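Local coordinates for uncharacterized HTH-type transcriptional regulator SAR2349 (Staphylococcus aureus, PDB 4EM2), which probably binds DNA as a MarR-family transcriptional regulator, and here holds several molecules of salicylate in and around its winged-helix domain, at residues E37-F42 and N165-I170; W67-D72 and R96-A101; R71-H76 and I82-R87. One frame throughout, in Å; residues are numbered along the deposited sequence.

Interaction 1 (E37-F42 and N165-I170)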
loop_
_atom_site.group_PDB
_atom_site.type_symbol
_atom_site.label_atom_id
_atom_site.label_comp_id
_atom_site.label_asym_id
_atom_site.label_seq_id
_atom_site.Cartn_x
_atom_site.Cartn_y
_atom_site.Cartn_z
ATOM N N GLU A 37 13.933 -5.600 -21.437
ATOM C CA GLU A 37 13.796 -6.832 -20.675
ATOM C C GLU A 37 13.934 -6.501 -19.177
ATOM O O GLU A 37 13.256 -7.082 -18.322
ATOM C CB GLU A 37 14.842 -7.849 -21.131
ATOM C CG GLU A 37 14.830 -9.122 -20.289
ATOM C CD GLU A 37 15.867 -10.137 -20.747
ATOM O OE1 GLU A 37 16.988 -9.708 -21.114
ATOM O OE2 GLU A 37 15.564 -11.360 -20.726
ATOM N N PHE A 38 14.805 -5.542 -18.896
ATOM C CA PHE A 38 15.070 -5.036 -17.566
ATOM C C PHE A 38 13.760 -4.450 -16.957
ATOM O O PHE A 38 13.307 -4.889 -15.884
ATOM C CB PHE A 38 16.148 -3.950 -17.637
ATOM C CG PHE A 38 16.328 -3.170 -16.349
ATOM C CD1 PHE A 38 16.738 -3.809 -15.168
ATOM C CD2 PHE A 38 16.098 -1.795 -16.318
ATOM C CE1 PHE A 38 16.910 -3.108 -13.998
ATOM C CE2 PHE A 38 16.272 -1.081 -15.160
ATOM C CZ PHE A 38 16.690 -1.752 -13.958
ATOM N N PHE A 39 13.149 -3.479 -17.629
ATOM C CA PHE A 39 11.902 -2.893 -17.102
ATOM C C PHE A 39 10.828 -3.966 -17.022
ATOM O O PHE A 39 10.087 -4.032 -16.048
ATOM C CB PHE A 39 11.381 -1.743 -17.968
ATOM C CG PHE A 39 11.909 -0.389 -17.553
ATOM C CD1 PHE A 39 13.108 0.092 -18.081
ATOM C CD2 PHE A 39 11.250 0.353 -16.598
ATOM C CE1 PHE A 39 13.650 1.331 -17.645
ATOM C CE2 PHE A 39 11.754 1.557 -16.151
ATOM C CZ PHE A 39 12.996 2.060 -16.699
ATOM N N ASN A 40 10.769 -4.826 -18.018
ATOM C CA ASN A 40 9.732 -5.854 -17.998
ATOM C C ASN A 40 9.867 -6.778 -16.814
ATOM O O ASN A 40 8.867 -7.240 -16.272
ATOM C CB ASN A 40 9.764 -6.724 -19.260
ATOM C CG ASN A 40 9.313 -5.983 -20.502
ATOM O OD1 ASN A 40 8.873 -4.824 -20.454
ATOM N ND2 ASN A 40 9.425 -6.657 -21.643
ATOM N N SER A 41 11.117 -7.064 -16.435
ATOM C CA SER A 41 11.364 -7.996 -15.342
ATOM C C SER A 41 10.721 -7.545 -14.044
ATOM O O SER A 41 10.261 -8.403 -13.258
ATOM C CB SER A 41 12.869 -8.253 -15.112
ATOM O OG SER A 41 13.499 -7.124 -14.524
ATOM N N PHE A 42 10.683 -6.242 -13.792
ATOM C CA PHE A 42 10.052 -5.805 -12.540
ATOM C C PHE A 42 8.616 -5.266 -12.699
ATOM O O PHE A 42 7.803 -5.390 -11.762
ATOM C CB PHE A 42 10.943 -4.822 -11.740
ATOM C CG PHE A 42 11.395 -3.591 -12.504
ATOM C CD1 PHE A 42 10.570 -2.474 -12.633
ATOM C CD2 PHE A 42 12.706 -3.518 -13.017
ATOM C CE1 PHE A 42 11.035 -1.289 -13.265
ATOM C CE2 PHE A 42 13.176 -2.342 -13.644
ATOM C CZ PHE A 42 12.324 -1.218 -13.767
ATOM N N ASN A 165 15.850 1.788 -6.346
ATOM C CA ASN A 165 15.740 3.146 -5.816
ATOM C C ASN A 165 16.303 4.182 -6.796
ATOM O O ASN A 165 15.806 5.297 -6.870
ATOM C CB ASN A 165 16.452 3.265 -4.462
ATOM C CG ASN A 165 15.779 2.442 -3.400
ATOM O OD1 ASN A 165 14.595 2.110 -3.530
ATOM N ND2 ASN A 165 16.512 2.108 -2.334
ATOM N N GLN A 166 17.327 3.805 -7.563
ATOM C CA GLN A 166 17.858 4.741 -8.543
ATOM C C GLN A 166 16.736 5.024 -9.550
ATOM O O GLN A 166 16.430 6.192 -9.816
ATOM C CB GLN A 166 19.072 4.155 -9.238
ATOM C CG GLN A 166 20.296 4.117 -8.310
ATOM C CD GLN A 166 21.557 3.879 -9.081
ATOM O OE1 GLN A 166 22.061 4.782 -9.760
ATOM N NE2 GLN A 166 22.058 2.655 -9.026
ATOM N N ILE A 167 16.085 3.964 -10.049
ATOM C CA ILE A 167 14.986 4.138 -11.029
ATOM C C ILE A 167 13.882 4.980 -10.415
ATOM O O ILE A 167 13.404 5.963 -11.003
ATOM C CB ILE A 167 14.400 2.787 -11.481
ATOM C CG1 ILE A 167 15.499 1.935 -12.124
ATOM C CG2 ILE A 167 13.236 2.998 -12.485
ATOM C CD1 ILE A 167 15.973 2.364 -13.506
ATOM N N HIS A 168 13.519 4.629 -9.191
ATOM C CA HIS A 168 12.471 5.318 -8.485
ATOM C C HIS A 168 12.773 6.806 -8.304
ATOM O O HIS A 168 11.860 7.633 -8.398
ATOM C CB HIS A 168 12.279 4.594 -7.144
ATOM C CG HIS A 168 10.879 4.593 -6.630
ATOM N ND1 HIS A 168 10.330 3.493 -6.006
ATOM C CD2 HIS A 168 9.971 5.592 -6.495
ATOM C CE1 HIS A 168 9.154 3.818 -5.497
ATOM N NE2 HIS A 168 8.913 5.087 -5.773
ATOM N N GLU A 169 14.031 7.171 -8.051
ATOM C CA GLU A 169 14.386 8.603 -7.881
ATOM C C GLU A 169 13.968 9.386 -9.122
ATOM O O GLU A 169 13.277 10.383 -9.041
ATOM C CB GLU A 169 15.895 8.821 -7.736
ATOM C CG GLU A 169 16.649 7.843 -6.845
ATOM C CD GLU A 169 18.141 8.213 -6.691
ATOM O OE1 GLU A 169 18.434 9.416 -6.402
ATOM O OE2 GLU A 169 19.003 7.296 -6.853
ATOM N N ILE A 170 14.422 8.912 -10.269
ATOM C CA ILE A 170 14.109 9.527 -11.549
ATOM C C ILE A 170 12.608 9.634 -11.843
ATOM O O ILE A 170 12.131 10.689 -12.245
ATOM C CB ILE A 170 14.771 8.741 -12.699
ATOM C CG1 ILE A 170 16.284 8.622 -12.445
ATOM C CG2 ILE A 170 14.514 9.432 -14.021
ATOM C CD1 ILE A 170 16.964 9.969 -12.244
#
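Ile-167 meets Phe-38, Phe-39 and Phe-42 in an apolar surface contact between helices 34-43 and 154-174; the centre of the contact lies about 19 Å from the centre of the chain. The short segment axes are nearly perpendicular, at 96°, and come no closer than 13.3 Å, so the backbones stand well apart and the gap is bridged by long side chains. Ile-167 approaches three rings with two different methyl groups. Its CD1 points at the edge of the Phe-38 ring, near the ring plane, and lies 3.8 Å from Phe-38 CE2. The two side chains come from opposite directions: CG anti to the backbone N (chi1 169°) points the Phe-38 ring at the oncoming isoleucine. The branch methyl CG2 of Ile-167 reaches the other two rings more loosely, at 4.2 Å from Phe-39 CE2 and 4.5 Å from Phe-42 CZ. One turn apart on the same helix, Phe-38 and Phe-42 also pack together: Phe-42 CE2 sits 3.5 Å above one face of the Phe-38 ring, displaced toward its rim. Within this helix the Ser-41 hydroxyl OG donates to Phe-38 O in a hydrogen bond of 2.6 Å. Helix 154-174 extends the apolar patch beyond the segment, since Phe-38 also rests on Val-163 and Phe-42 on Met-164. All four touching residues remain partly exposed and also touch neighbours in the crystal. In MarR proteins the N- and C-terminal helices build the dimerisation region, and this pair of helices, 34-43 and 154-174, probably belongs to it.

Interaction 2 (W67-D72 and R96-A101). With SAL (2-hydroxybenzoic acid), chain C; SAL (2-hydroxybenzoic acid), chain B; SAL (2-hydroxybenzoic acid), chain E; SAL (2-hydroxybenzoic acid), chain D.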
loop_
_atom_site.group_PDB
_atom_site.type_symbol
_atom_site.label_atom_id
_atom_site.label_comp_id
_atom_site.label_asym_id
_atom_site.label_seq_id
_atom_site.Cartn_x
_atom_site.Cartn_y
_atom_site.Cartn_z
ATOM N N TRP A 67 -6.524 -0.979 1.735
ATOM C CA TRP A 67 -5.352 -1.320 2.483
ATOM C C TRP A 67 -4.235 -0.291 2.326
ATOM O O TRP A 67 -3.580 0.107 3.294
ATOM C CB TRP A 67 -4.868 -2.708 2.054
ATOM C CG TRP A 67 -3.453 -2.962 2.576
ATOM C CD1 TRP A 67 -2.321 -3.006 1.827
ATOM C CD2 TRP A 67 -3.050 -3.143 3.939
ATOM N NE1 TRP A 67 -1.232 -3.203 2.633
ATOM C CE2 TRP A 67 -1.643 -3.306 3.937
ATOM C CE3 TRP A 67 -3.731 -3.204 5.163
ATOM C CZ2 TRP A 67 -0.885 -3.537 5.139
ATOM C CZ3 TRP A 67 -2.968 -3.440 6.369
ATOM C CH2 TRP A 67 -1.576 -3.598 6.327
ATOM N N LEU A 68 -4.022 0.196 1.112
ATOM C CA LEU A 68 -2.939 1.148 0.919
ATOM C C LEU A 68 -3.133 2.418 1.710
ATOM O O LEU A 68 -2.161 2.973 2.326
ATOM C CB LEU A 68 -2.784 1.451 -0.606
ATOM C CG LEU A 68 -2.288 0.216 -1.390
ATOM C CD1 LEU A 68 -2.246 0.587 -2.954
ATOM C CD2 LEU A 68 -0.858 -0.146 -0.950
ATOM N N ILE A 69 -4.372 2.919 1.711
ATOM C CA ILE A 69 -4.656 4.164 2.453
ATOM C C ILE A 69 -4.544 3.835 3.959
ATOM O O ILE A 69 -3.978 4.624 4.723
ATOM C CB ILE A 69 -6.071 4.665 2.157
ATOM C CG1 ILE A 69 -6.195 5.070 0.656
ATOM C CG2 ILE A 69 -6.433 5.839 3.076
ATOM C CD1 ILE A 69 -5.196 5.984 0.189
ATOM N N LEU A 70 -5.059 2.671 4.360
ATOM C CA LEU A 70 -4.999 2.286 5.781
ATOM C C LEU A 70 -3.548 2.275 6.256
ATOM O O LEU A 70 -3.212 2.855 7.301
ATOM C CB LEU A 70 -5.612 0.897 6.015
ATOM C CG LEU A 70 -5.667 0.449 7.516
ATOM C CD1 LEU A 70 -6.708 1.347 8.230
ATOM C CD2 LEU A 70 -6.068 -1.017 7.702
ATOM N N ARG A 71 -2.688 1.652 5.453
ATOM C CA ARG A 71 -1.295 1.518 5.779
ATOM C C ARG A 71 -0.678 2.896 5.841
ATOM O O ARG A 71 0.121 3.203 6.743
ATOM C CB ARG A 71 -0.579 0.656 4.704
ATOM C CG ARG A 71 0.944 0.361 4.992
ATOM C CD ARG A 71 1.565 -0.559 3.877
ATOM N NE ARG A 71 1.545 0.117 2.565
ATOM C CZ ARG A 71 2.212 -0.316 1.472
ATOM N NH1 ARG A 71 2.938 -1.437 1.536
ATOM N NH2 ARG A 71 2.202 0.408 0.326
ATOM N N ASP A 72 -1.024 3.731 4.863
ATOM C CA ASP A 72 -0.460 5.067 4.813
ATOM C C ASP A 72 -0.798 5.825 6.092
ATOM O O ASP A 72 0.060 6.499 6.661
ATOM C CB ASP A 72 -0.983 5.849 3.600
ATOM C CG ASP A 72 -0.518 7.306 3.608
ATOM O OD1 ASP A 72 -1.215 8.129 4.272
ATOM O OD2 ASP A 72 0.527 7.613 2.985
ATOM N N ARG A 96 -11.122 10.266 -1.154
ATOM C CA ARG A 96 -12.325 10.530 -0.361
ATOM C C ARG A 96 -13.173 9.291 -0.299
ATOM O O ARG A 96 -13.589 8.865 0.778
ATOM C CB ARG A 96 -13.148 11.688 -0.961
ATOM C CG ARG A 96 -13.969 12.522 0.055
ATOM C CD ARG A 96 -14.519 13.853 -0.554
ATOM N NE ARG A 96 -13.492 14.650 -1.280
ATOM C CZ ARG A 96 -12.800 15.699 -0.791
ATOM N NH1 ARG A 96 -13.015 16.134 0.467
ATOM N NH2 ARG A 96 -11.862 16.291 -1.556
ATOM N N LYS A 97 -13.429 8.700 -1.453
ATOM C CA LYS A 97 -14.243 7.484 -1.511
ATOM C C LYS A 97 -13.697 6.286 -0.702
ATOM O O LYS A 97 -14.432 5.557 -0.065
ATOM C CB LYS A 97 -14.427 7.053 -2.973
ATOM C CG LYS A 97 -15.103 5.694 -3.105
ATOM C CD LYS A 97 -15.774 5.500 -4.463
ATOM C CE LYS A 97 -16.440 4.124 -4.585
ATOM N NZ LYS A 97 -15.501 2.965 -4.914
ATOM N N THR A 98 -12.396 6.077 -0.765
ATOM C CA THR A 98 -11.763 4.935 -0.048
ATOM C C THR A 98 -11.799 5.221 1.446
ATOM O O THR A 98 -12.076 4.341 2.231
ATOM C CB THR A 98 -10.297 4.802 -0.523
ATOM O OG1 THR A 98 -10.307 4.580 -1.930
ATOM C CG2 THR A 98 -9.548 3.630 0.170
ATOM N N LEU A 99 -11.510 6.467 1.839
ATOM C CA LEU A 99 -11.527 6.815 3.267
ATOM C C LEU A 99 -12.910 6.628 3.800
ATOM O O LEU A 99 -13.112 6.101 4.908
ATOM C CB LEU A 99 -11.127 8.260 3.492
ATOM C CG LEU A 99 -9.619 8.480 3.567
ATOM C CD1 LEU A 99 -9.376 9.985 3.398
ATOM C CD2 LEU A 99 -8.997 7.955 4.908
ATOM N N LYS A 100 -13.886 7.065 3.011
ATOM C CA LYS A 100 -15.259 6.937 3.422
ATOM C C LYS A 100 -15.566 5.478 3.732
ATOM O O LYS A 100 -16.275 5.175 4.680
ATOM C CB LYS A 100 -16.210 7.440 2.332
ATOM C CG LYS A 100 -16.260 8.953 2.159
ATOM C CD LYS A 100 -17.503 9.363 1.311
ATOM C CE LYS A 100 -18.783 8.874 2.032
ATOM N NZ LYS A 100 -19.753 8.106 1.194
ATOM N N ALA A 101 -15.046 4.554 2.929
ATOM C CA ALA A 101 -15.303 3.143 3.216
ATOM C C ALA A 101 -14.535 2.732 4.480
ATOM O O ALA A 101 -15.055 2.027 5.333
ATOM C CB ALA A 101 -14.896 2.282 2.045
HETATM C "C1'" SAL C . 2.976 -5.371 0.348
HETATM O "O1'" SAL C . 3.421 -4.550 1.106
HETATM O "O2'" SAL C . 3.743 -5.896 -0.596
HETATM C C1 SAL C . 1.599 -5.818 0.499
HETATM C C2 SAL C . 0.805 -5.268 1.548
HETATM C C3 SAL C . -0.534 -5.718 1.703
HETATM C C4 SAL C . -1.080 -6.695 0.825
HETATM C C5 SAL C . -0.281 -7.231 -0.225
HETATM C C6 SAL C . 1.058 -6.795 -0.388
HETATM O O2 SAL C . 1.354 -4.302 2.398
HETATM C "C1'" SAL B . 1.767 -0.203 -4.401
HETATM O "O1'" SAL B . 2.547 0.573 -3.834
HETATM O "O2'" SAL B . 1.260 0.084 -5.631
HETATM C C1 SAL B . 1.309 -1.408 -3.717
HETATM C C2 SAL B . 1.941 -1.878 -2.532
HETATM C C3 SAL B . 1.474 -3.026 -1.876
HETATM C C4 SAL B . 0.367 -3.709 -2.404
HETATM C C5 SAL B . -0.256 -3.250 -3.585
HETATM C C6 SAL B . 0.210 -2.109 -4.240
HETATM O O2 SAL B . 2.961 -1.240 -2.041
HETATM C "C1'" SAL E . -3.197 3.851 -3.522
HETATM O "O1'" SAL E . -2.231 3.370 -4.127
HETATM O "O2'" SAL E . -2.968 4.555 -2.391
HETATM C C1 SAL E . -4.602 3.703 -4.040
HETATM C C2 SAL E . -4.842 3.345 -5.419
HETATM C C3 SAL E . -6.198 3.227 -5.870
HETATM C C4 SAL E . -7.291 3.455 -4.976
HETATM C C5 SAL E . -7.049 3.806 -3.612
HETATM C C6 SAL E . -5.724 3.927 -3.149
HETATM O O2 SAL E . -3.770 3.122 -6.312
HETATM C "C1'" SAL D . -16.093 11.643 6.288
HETATM O "O1'" SAL D . -16.889 11.180 5.482
HETATM O "O2'" SAL D . -16.457 11.748 7.594
HETATM C C1 SAL D . -14.724 12.060 5.844
HETATM C C2 SAL D . -14.376 12.077 4.460
HETATM C C3 SAL D . -13.062 12.468 4.068
HETATM C C4 SAL D . -12.110 12.837 5.041
HETATM C C5 SAL D . -12.455 12.824 6.397
HETATM C C6 SAL D . -13.742 12.443 6.804
HETATM O O2 SAL D . -15.298 11.716 3.524
#
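Ile-69 reaches from helix 64-76 to Thr-98 and Leu-99 of helix 92-104, and its carbons divide between these two residues and a ligand. CB starts 4.1 Å from the Thr-98 methyl CG2. CG1 comes closer to the same methyl, 3.7 Å from Thr-98 CG2. The branch methyl CG2 turns the other way, anti to the backbone N, and touches Leu-99 CD2 at 3.8 Å, the two side chains meeting at about a right angle. CD1, at the tip, leaves the helix pair and lies 3.7 Å from the carboxylate oxygen O2' of the salicylate of chain E. The isoleucine thus both joins the helices and walls a ligand pocket. Thr-98 lines that pocket too; its hydroxyl is bonded to Thr-94 O within its own helix, while its methyl serves the apolar contact. Leu-68 touches two ligands with its two methyls: CD1 leans on the carboxylate of the chain E salicylate, whereas CD2 lies 3.7 Å from ring carbon C2 of the chain B molecule. Farther from helix 92-104, Arg-71 runs out extended and then bends at chi3 (63°), which puts the edge of its guanidinium against the chain B salicylate and a third one, chain C. NH2 donates to the hydroxyl O2 of the chain B molecule at 3.0 Å, with an angle of 152° at the hydrogen, and NH1 is 3.2 Å from the carboxylate O1' of the chain C molecule. Its charge would probably favour salicylate as the anion. The fourth salicylate, chain D, lies against another flank of helix 92-104, beside the aliphatic parts of Arg-96 and Lys-100. The packing of helix 64-76 against the presumed recognition helix 92-104 is part of the core of a winged helix-turn-helix domain, here edged by salicylate sites.

Interaction 3 (R71-H76 and I82-R87). With SAL (2-hydroxybenzoic acid), chain B.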
loop_
_atom_site.group_PDB
_atom_site.type_symbol
_atom_site.label_atom_id
_atom_site.label_comp_id
_atom_site.label_asym_id
_atom_site.label_seq_id
_atom_site.Cartn_x
_atom_site.Cartn_y
_atom_site.Cartn_z
ATOM N N ARG A 71 -2.688 1.652 5.453
ATOM C CA ARG A 71 -1.295 1.518 5.779
ATOM C C ARG A 71 -0.678 2.896 5.841
ATOM O O ARG A 71 0.121 3.203 6.743
ATOM C CB ARG A 71 -0.579 0.656 4.704
ATOM C CG ARG A 71 0.944 0.361 4.992
ATOM C CD ARG A 71 1.565 -0.559 3.877
ATOM N NE ARG A 71 1.545 0.117 2.565
ATOM C CZ ARG A 71 2.212 -0.316 1.472
ATOM N NH1 ARG A 71 2.938 -1.437 1.536
ATOM N NH2 ARG A 71 2.202 0.408 0.326
ATOM N N ASP A 72 -1.024 3.731 4.863
ATOM C CA ASP A 72 -0.460 5.067 4.813
ATOM C C ASP A 72 -0.798 5.825 6.092
ATOM O O ASP A 72 0.060 6.499 6.661
ATOM C CB ASP A 72 -0.983 5.849 3.600
ATOM C CG ASP A 72 -0.518 7.306 3.608
ATOM O OD1 ASP A 72 -1.215 8.129 4.272
ATOM O OD2 ASP A 72 0.527 7.613 2.985
ATOM N N ILE A 73 -2.045 5.736 6.520
ATOM C CA ILE A 73 -2.459 6.446 7.730
ATOM C C ILE A 73 -1.667 5.847 8.940
ATOM O O ILE A 73 -1.168 6.581 9.796
ATOM C CB ILE A 73 -3.978 6.259 7.956
ATOM C CG1 ILE A 73 -4.746 7.004 6.851
ATOM C CG2 ILE A 73 -4.402 6.827 9.265
ATOM C CD1 ILE A 73 -6.220 6.867 6.902
ATOM N N ALA A 74 -1.535 4.523 8.970
ATOM C CA ALA A 74 -0.882 3.841 10.071
ATOM C C ALA A 74 0.472 4.437 10.234
ATOM O O ALA A 74 0.868 4.748 11.325
ATOM C CB ALA A 74 -0.746 2.311 9.780
ATOM N N LYS A 75 1.181 4.627 9.124
ATOM C CA LYS A 75 2.537 5.147 9.192
ATOM C C LYS A 75 2.687 6.639 9.372
ATOM O O LYS A 75 3.727 7.080 9.759
ATOM C CB LYS A 75 3.319 4.702 7.961
ATOM C CG LYS A 75 3.301 3.132 7.818
ATOM C CD LYS A 75 3.935 2.622 6.496
ATOM C CE LYS A 75 4.180 1.085 6.511
ATOM N NZ LYS A 75 5.279 0.635 7.462
ATOM N N HIS A 76 1.639 7.415 9.150
ATOM C CA HIS A 76 1.795 8.857 9.224
ATOM C C HIS A 76 0.837 9.570 10.160
ATOM O O HIS A 76 0.903 10.819 10.295
ATOM C CB HIS A 76 1.636 9.465 7.816
ATOM C CG HIS A 76 2.655 8.964 6.840
ATOM N ND1 HIS A 76 2.425 7.880 6.008
ATOM C CD2 HIS A 76 3.930 9.357 6.611
ATOM C CE1 HIS A 76 3.520 7.629 5.315
ATOM N NE2 HIS A 76 4.448 8.510 5.663
ATOM N N ILE A 82 -5.747 15.458 2.690
ATOM C CA ILE A 82 -4.754 16.215 1.899
ATOM C C ILE A 82 -3.389 15.520 1.812
ATOM O O ILE A 82 -2.857 15.282 0.712
ATOM C CB ILE A 82 -4.463 17.613 2.509
ATOM C CG1 ILE A 82 -5.746 18.448 2.569
ATOM C CG2 ILE A 82 -3.348 18.302 1.750
ATOM C CD1 ILE A 82 -6.619 18.332 1.390
ATOM N N GLU A 83 -2.804 15.212 2.972
ATOM C CA GLU A 83 -1.499 14.569 2.991
ATOM C C GLU A 83 -1.567 13.217 2.350
ATOM O O GLU A 83 -0.658 12.844 1.634
ATOM C CB GLU A 83 -0.976 14.362 4.401
ATOM C CG GLU A 83 -0.748 15.648 5.202
ATOM C CD GLU A 83 -0.223 15.357 6.604
ATOM O OE1 GLU A 83 0.055 14.179 6.947
ATOM O OE2 GLU A 83 -0.073 16.319 7.370
ATOM N N ILE A 84 -2.636 12.475 2.628
ATOM C CA ILE A 84 -2.756 11.114 2.074
ATOM C C ILE A 84 -2.711 11.155 0.528
ATOM O O ILE A 84 -1.886 10.502 -0.095
ATOM C CB ILE A 84 -4.073 10.421 2.533
ATOM C CG1 ILE A 84 -4.073 10.188 4.049
ATOM C CG2 ILE A 84 -4.201 9.055 1.835
ATOM C CD1 ILE A 84 -5.389 9.715 4.555
ATOM N N SER A 85 -3.609 11.929 -0.063
ATOM C CA SER A 85 -3.697 12.089 -1.520
ATOM C C SER A 85 -2.360 12.424 -2.138
ATOM O O SER A 85 -2.009 11.903 -3.203
ATOM C CB SER A 85 -4.667 13.205 -1.866
ATOM O OG SER A 85 -5.971 12.765 -1.573
ATOM N N HIS A 86 -1.614 13.285 -1.464
ATOM C CA HIS A 86 -0.326 13.665 -1.954
ATOM C C HIS A 86 0.708 12.524 -1.893
ATOM O O HIS A 86 1.391 12.235 -2.870
ATOM C CB HIS A 86 0.171 14.879 -1.199
ATOM C CG HIS A 86 1.533 15.297 -1.621
ATOM N ND1 HIS A 86 2.669 14.602 -1.254
ATOM C CD2 HIS A 86 1.942 16.270 -2.467
ATOM C CE1 HIS A 86 3.719 15.127 -1.864
ATOM N NE2 HIS A 86 3.304 16.142 -2.605
ATOM N N ARG A 87 0.855 11.862 -0.766
ATOM C CA ARG A 87 1.832 10.788 -0.742
ATOM C C ARG A 87 1.433 9.597 -1.640
ATOM O O ARG A 87 2.285 8.923 -2.180
ATOM C CB ARG A 87 2.025 10.221 0.689
ATOM C CG ARG A 87 2.629 11.153 1.726
ATOM C CD ARG A 87 2.767 10.383 3.043
ATOM N NE ARG A 87 1.455 10.140 3.645
ATOM C CZ ARG A 87 0.920 10.883 4.608
ATOM N NH1 ARG A 87 1.608 11.917 5.099
ATOM N NH2 ARG A 87 -0.333 10.649 5.018
HETATM C "C1'" SAL B . 1.767 -0.203 -4.401
HETATM O "O1'" SAL B . 2.547 0.573 -3.834
HETATM O "O2'" SAL B . 1.260 0.084 -5.631
HETATM C C1 SAL B . 1.309 -1.408 -3.717
HETATM C C2 SAL B . 1.941 -1.878 -2.532
HETATM C C3 SAL B . 1.474 -3.026 -1.876
HETATM C C4 SAL B . 0.367 -3.709 -2.404
HETATM C C5 SAL B . -0.256 -3.250 -3.585
HETATM C C6 SAL B . 0.210 -2.109 -4.240
HETATM O O2 SAL B . 2.961 -1.240 -2.041
HETATM O O HOH W 1 1.683 13.179 9.366
#
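A salt-bridge network of Asp-72, Arg-87 and Glu-83 ties helix 64-76 to helix 81-88, the first helix of the helix-turn-helix. Arg-87 grips the buried carboxylate side-on: NE donates to Asp-72 OD2 at 2.8 Å, and NH2 to Asp-72 OD1, also at 2.8 Å. Both oxygens use their syn lone pairs, and the carboxylate and guanidinium planes are 27° apart. A bend at chi3 (-71°) brings the guanidinium flat onto His-76, with centres 3.8 Å apart and planes only 3° from parallel. The Arg-87 methylene CD also lies over that face, 3.6 Å from the ring centroid in a CH-pi contact. The histidine ring is itself held by ND1, which donates to Asp-72 O at 2.8 Å. On the opposite face of the guanidinium sits Glu-83 O, and at its edge Arg-87 NH1 makes a weak hydrogen bond of 3.3 Å to Glu-83 OE1, part of a salt bridge. Thr-79, between the helices, adds a hydrogen bond to NH2, and a water links His-76 O with Glu-83 OE1. Beside the polar group the contact turns apolar, with Ile-73 CG1 against Ile-84 CD1 at 3.6 Å and Leu-99 covering both. A salt bridge with a stacked histidine, beside an isoleucine pair, joins helices 64-76 and 81-88 in the helical bundle of this MarR-type winged helix.

In the fold
Interactions 2 and 3 belong to one core: both start from helix 64-76, share Arg-71 and Asp-72, and join that helix to two successive helices, 92-104 and 81-88. They touch directly, Leu-99 CD2 meeting Ile-73 CD1 at 3.6 Å, so that the three helices close on a common apolar centre. Interaction 2 is aliphatic and bordered by ligands, whereas interaction 3 adds a charged and stacked rim toward solvent. Interaction 1 lies apart, its centre about 27 Å from that of interaction 2 and 24 Å from that of interaction 3. It is a sparse, partly exposed aromatic-aliphatic contact between helices far apart in sequence, outside the DNA-binding bundle.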